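Local coordinates for transcriptional regulator, MarR/EmrR family (Clostridium acetobutylicum, PDB 3JW4), which probably binds DNA as a winged helix-turn-helix transcriptional regulator of the MarR family, whose members act as dimers, at the interface of chains A and B. Residues are numbered along the deposited sequence; one frame, centred on the assembly and turned at random. Chains: chain A/B, Transcriptional regulator, MarR/EmrR family.

Contact 1: the interface of chains A and B. Residues chain A 22, 26, 122, 125, 137, 141; chain B 13-16, 19.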
# COMPACT_ATOMS: atom_id res chain seq x y z
N ILE A 22 6.10 -0.85 -5.88
CA ILE A 22 5.58 -1.94 -6.68
C ILE A 22 4.28 -2.46 -6.09
O ILE A 22 3.30 -2.66 -6.82
CB ILE A 22 6.59 -3.10 -6.84
CG1 ILE A 22 7.84 -2.64 -7.60
CG2 ILE A 22 5.93 -4.28 -7.54
CD1 ILE A 22 9.05 -3.56 -7.39
N LEU A 26 0.50 -2.71 -7.97
CA LEU A 26 -0.23 -3.97 -8.23
C LEU A 26 -1.75 -3.74 -8.27
O LEU A 26 -2.49 -4.57 -8.80
CB LEU A 26 0.11 -5.06 -7.21
CG LEU A 26 1.56 -5.57 -7.25
CD1 LEU A 26 1.85 -6.48 -6.04
CD2 LEU A 26 1.86 -6.29 -8.52
N GLU A 122 0.27 -9.92 -12.55
CA GLU A 122 1.33 -10.85 -12.16
C GLU A 122 2.24 -11.15 -13.34
O GLU A 122 3.46 -11.17 -13.22
CB GLU A 122 0.71 -12.14 -11.61
CG GLU A 122 1.69 -13.30 -11.37
CD GLU A 122 2.45 -13.21 -10.08
OE1 GLU A 122 2.22 -12.27 -9.28
OE2 GLU A 122 3.32 -14.09 -9.88
N ILE A 125 4.93 -8.54 -14.26
CA ILE A 125 6.09 -8.33 -13.39
C ILE A 125 7.38 -8.77 -14.06
O ILE A 125 8.44 -8.20 -13.80
CB ILE A 125 5.93 -9.08 -12.03
CG1 ILE A 125 4.85 -8.38 -11.19
CG2 ILE A 125 7.25 -9.12 -11.25
CD1 ILE A 125 4.26 -9.24 -10.07
N LEU A 137 14.39 -13.56 -8.78
CA LEU A 137 13.37 -12.78 -8.05
C LEU A 137 12.51 -13.71 -7.16
O LEU A 137 12.22 -13.41 -6.01
CB LEU A 137 12.43 -12.03 -9.01
CG LEU A 137 11.36 -11.11 -8.37
CD1 LEU A 137 11.98 -10.05 -7.46
CD2 LEU A 137 10.48 -10.39 -9.40
N LEU A 141 12.62 -13.46 -3.18
CA LEU A 141 11.42 -13.04 -2.48
C LEU A 141 10.97 -14.10 -1.47
O LEU A 141 10.55 -13.77 -0.36
CB LEU A 141 10.27 -12.70 -3.44
CG LEU A 141 10.41 -11.42 -4.27
CD1 LEU A 141 9.22 -11.35 -5.24
CD2 LEU A 141 10.47 -10.16 -3.38
N THR B 13 -1.17 -15.78 -7.48
CA THR B 13 -0.26 -14.84 -8.14
C THR B 13 1.02 -14.76 -7.29
O THR B 13 1.15 -13.91 -6.41
CB THR B 13 -0.93 -13.48 -8.31
OG1 THR B 13 -1.47 -13.05 -7.05
CG2 THR B 13 -2.09 -13.58 -9.34
N PRO B 14 1.98 -15.66 -7.55
CA PRO B 14 3.05 -15.85 -6.57
C PRO B 14 3.95 -14.66 -6.28
O PRO B 14 4.15 -14.36 -5.11
CB PRO B 14 3.86 -17.02 -7.13
CG PRO B 14 3.01 -17.66 -8.11
CD PRO B 14 1.91 -16.74 -8.53
N TYR B 15 4.46 -13.96 -7.30
CA TYR B 15 5.27 -12.77 -7.08
C TYR B 15 4.50 -11.69 -6.30
O TYR B 15 5.03 -11.12 -5.33
CB TYR B 15 5.73 -12.10 -8.37
CG TYR B 15 6.78 -12.79 -9.22
CD1 TYR B 15 7.99 -13.23 -8.69
CD2 TYR B 15 6.59 -12.89 -10.60
CE1 TYR B 15 8.98 -13.84 -9.55
CE2 TYR B 15 7.54 -13.50 -11.41
CZ TYR B 15 8.75 -13.94 -10.88
OH TYR B 15 9.66 -14.51 -11.75
N SER B 16 3.27 -11.42 -6.75
CA SER B 16 2.43 -10.41 -6.13
C SER B 16 2.15 -10.76 -4.66
O SER B 16 2.15 -9.88 -3.80
CB SER B 16 1.09 -10.31 -6.85
OG SER B 16 1.27 -9.86 -8.15
N ILE B 19 5.43 -9.97 -2.71
CA ILE B 19 5.63 -8.54 -2.66
C ILE B 19 4.66 -7.89 -1.66
O ILE B 19 5.09 -7.06 -0.84
CB ILE B 19 5.50 -7.89 -4.07
CG1 ILE B 19 6.70 -8.28 -4.93
CG2 ILE B 19 5.45 -6.36 -3.94
CD1 ILE B 19 6.47 -8.19 -6.48

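Contact 2: the interface of chains A and B. Residues chain A 12-16, 18; chain B 122, 125-126, 138, 141.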
# COMPACT_ATOMS: atom_id res chain seq x y z
N ASP A 12 17.75 6.56 1.09
CA ASP A 12 18.51 5.66 2.01
C ASP A 12 17.76 4.39 2.50
O ASP A 12 18.31 3.60 3.27
CB ASP A 12 19.02 6.46 3.21
CG ASP A 12 17.92 7.24 3.88
OD1 ASP A 12 16.74 6.94 3.56
OD2 ASP A 12 18.24 8.15 4.69
N THR A 13 16.51 4.21 2.08
CA THR A 13 15.80 2.94 2.32
C THR A 13 15.24 2.43 0.99
O THR A 13 14.03 2.29 0.84
CB THR A 13 14.69 3.05 3.43
OG1 THR A 13 13.60 3.87 2.98
CG2 THR A 13 15.27 3.59 4.77
N PRO A 14 16.13 2.16 0.02
CA PRO A 14 15.71 1.83 -1.35
C PRO A 14 14.93 0.52 -1.50
O PRO A 14 13.98 0.50 -2.27
CB PRO A 14 17.04 1.77 -2.12
CG PRO A 14 18.06 1.51 -1.06
CD PRO A 14 17.60 2.23 0.13
N TYR A 15 15.29 -0.54 -0.78
CA TYR A 15 14.49 -1.77 -0.86
C TYR A 15 13.05 -1.52 -0.38
O TYR A 15 12.11 -1.91 -1.06
CB TYR A 15 15.11 -2.91 -0.06
CG TYR A 15 16.44 -3.42 -0.57
CD1 TYR A 15 16.52 -4.18 -1.72
CD2 TYR A 15 17.60 -3.20 0.15
CE1 TYR A 15 17.72 -4.67 -2.16
CE2 TYR A 15 18.81 -3.69 -0.29
CZ TYR A 15 18.87 -4.42 -1.43
OH TYR A 15 20.08 -4.89 -1.85
N SER A 16 12.87 -0.89 0.78
CA SER A 16 11.51 -0.59 1.27
C SER A 16 10.76 0.29 0.30
O SER A 16 9.59 0.06 0.04
CB SER A 16 11.52 0.09 2.63
OG SER A 16 12.42 -0.55 3.51
N LEU A 18 11.18 0.51 -3.00
CA LEU A 18 10.79 -0.28 -4.19
C LEU A 18 9.66 -1.28 -3.89
O LEU A 18 8.74 -1.45 -4.69
CB LEU A 18 12.01 -0.99 -4.75
CG LEU A 18 13.06 -0.03 -5.34
CD1 LEU A 18 14.39 -0.76 -5.58
CD2 LEU A 18 12.51 0.59 -6.62
N GLU B 122 14.44 -1.42 6.96
CA GLU B 122 15.16 -1.68 5.72
C GLU B 122 16.14 -2.83 5.87
O GLU B 122 16.25 -3.70 4.99
CB GLU B 122 15.91 -0.41 5.27
CG GLU B 122 16.82 -0.57 4.04
CD GLU B 122 16.08 -0.48 2.72
OE1 GLU B 122 14.84 -0.34 2.72
OE2 GLU B 122 16.74 -0.54 1.66
N ILE B 125 15.01 -6.48 5.60
CA ILE B 125 14.86 -7.03 4.26
C ILE B 125 16.07 -7.87 3.88
O ILE B 125 15.91 -8.97 3.35
CB ILE B 125 14.62 -5.95 3.21
CG1 ILE B 125 13.31 -5.20 3.54
CG2 ILE B 125 14.59 -6.57 1.82
CD1 ILE B 125 13.05 -3.91 2.73
N THR B 126 17.27 -7.39 4.18
CA THR B 126 18.48 -8.03 3.69
C THR B 126 19.20 -8.98 4.68
O THR B 126 20.18 -9.61 4.31
CB THR B 126 19.47 -6.97 3.18
OG1 THR B 126 19.64 -5.96 4.19
CG2 THR B 126 18.90 -6.30 1.94
N MSE B 138 18.22 -5.71 -5.76
CA MSE B 138 18.15 -4.27 -6.03
C MSE B 138 17.97 -4.04 -7.52
O MSE B 138 17.10 -3.30 -7.94
CB MSE B 138 19.41 -3.54 -5.58
CG MSE B 138 19.38 -2.01 -5.84
SE MSE B 138 17.97 -1.23 -4.78
CE MSE B 138 19.06 -0.88 -3.17
N LEU B 141 14.43 -5.28 -8.71
CA LEU B 141 13.31 -4.47 -8.23
C LEU B 141 13.28 -3.10 -8.95
O LEU B 141 12.21 -2.57 -9.23
CB LEU B 141 13.33 -4.29 -6.71
CG LEU B 141 13.07 -5.51 -5.81
CD1 LEU B 141 13.31 -5.08 -4.35
CD2 LEU B 141 11.73 -6.07 -5.99

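Contact 1: the interface of chains A and B
A:Glu122 reaches across to the first turn of B helix 14-35 and caps it, its carboxylate accepting from backbone N-H groups that have no carbonyl of their own helix to bind. A:Glu122 OE2 takes the N-H of B:Tyr15 on its syn lone pair (N to OE2 2.8 Å). OE1 of A:Glu122 takes that of B:Ser16 on the matching syn lone pair (N to OE1 2.9 Å, 159° at H). The side-chain hydroxyl OG of B:Ser16 adds a further bond, meeting A:Glu122 OE1 at 2.8 Å nearly along its C-O axis; two donors thus grip one oxygen and help fix the carboxylate's rotation. CG of A:Glu122 stands anti to the backbone N and the chain bends at chi2 (81°), which turns the carboxylate toward the helix end. A glutamate suits the place: if ionised, it would probably be favoured by the positive end of the helix dipole.

Apolar contacts flank this cap. The B:Tyr15 ring carries CD2 of A:Leu137 on one face, offset toward the rim, while A:Ile125 slides past in the opposite direction and sets CD1 3.6 Å from B:Tyr15 CB. Farther along the helix, B:Ile19 presents its methyl CD1 to A:Ile22 CG2 (4.1 Å), the side chains crossing at about a right angle, and its methylene CG1 to A:Leu141 CD1 (4.0 Å).

Contact 2: the interface of chains A and B
B:Met138, a selenomethionine, lays its terminal methyl over the ring of A:Tyr15, CE standing 3.9 Å above the plane over its centre. The chain is bent at chi2 and chi3 (64° and 90°), and this fold brings CE back over the aromatic face while the selenium turns to A:Leu18, whose CD1 lies 3.7 Å from SE of B:Met138. A long, flexible, unbranched side chain suits a spot where one residue must serve several partners. CE of B:Met138 also presses on the proline ring, 3.3 Å from A:Pro14 CG, tighter than usual van der Waals contact. Nearby, CB of B:Leu141 packs against A:Leu18.

Outward from this centre, B:Thr126 crosses the tyrosine at about a right angle and brings its methyl CG2 to 3.4 Å from A:Tyr15 CE2. CD1 of B:Ile125 rests beside A:Tyr15 CB, an apolar tip next to the polar end of the helix.

At the rim, B:Glu122 caps A helix 14-25; an acidic side chain can accept from first-turn N-H groups, which have no carbonyl of a preceding turn to bond. OE2 of B:Glu122 takes the A:Tyr15 N-H on the syn lone pair (N to OE2 2.8 Å). OE1 is shared by the A:Ser16 N-H, arriving on the syn side 17° out of the carboxylate plane, and by the A:Ser16 hydroxyl, whose OG lies 2.6 Å from B:Glu122 OE1.

The C-alpha centres of contact 1 and contact 2 lie about 15 Å apart, on the two sides of a two-fold axis that exchanges the chains. In each, the start of one chain's N-terminal helix meets the partner's residues 122 and 125 and its helix 131-146. The exchange is reciprocal, and A helix 14-25 serves both patches, giving its start to contact 2 and Ile22 to contact 1. Neighbouring residues of helix 131-146 meet the tyrosine, Leu137 in contact 1 and Met138 in contact 2, without this proving a difference between the halves. Such intertwined termini fit the dimer typical of MarR proteins, in which they would join the two DNA-binding domains.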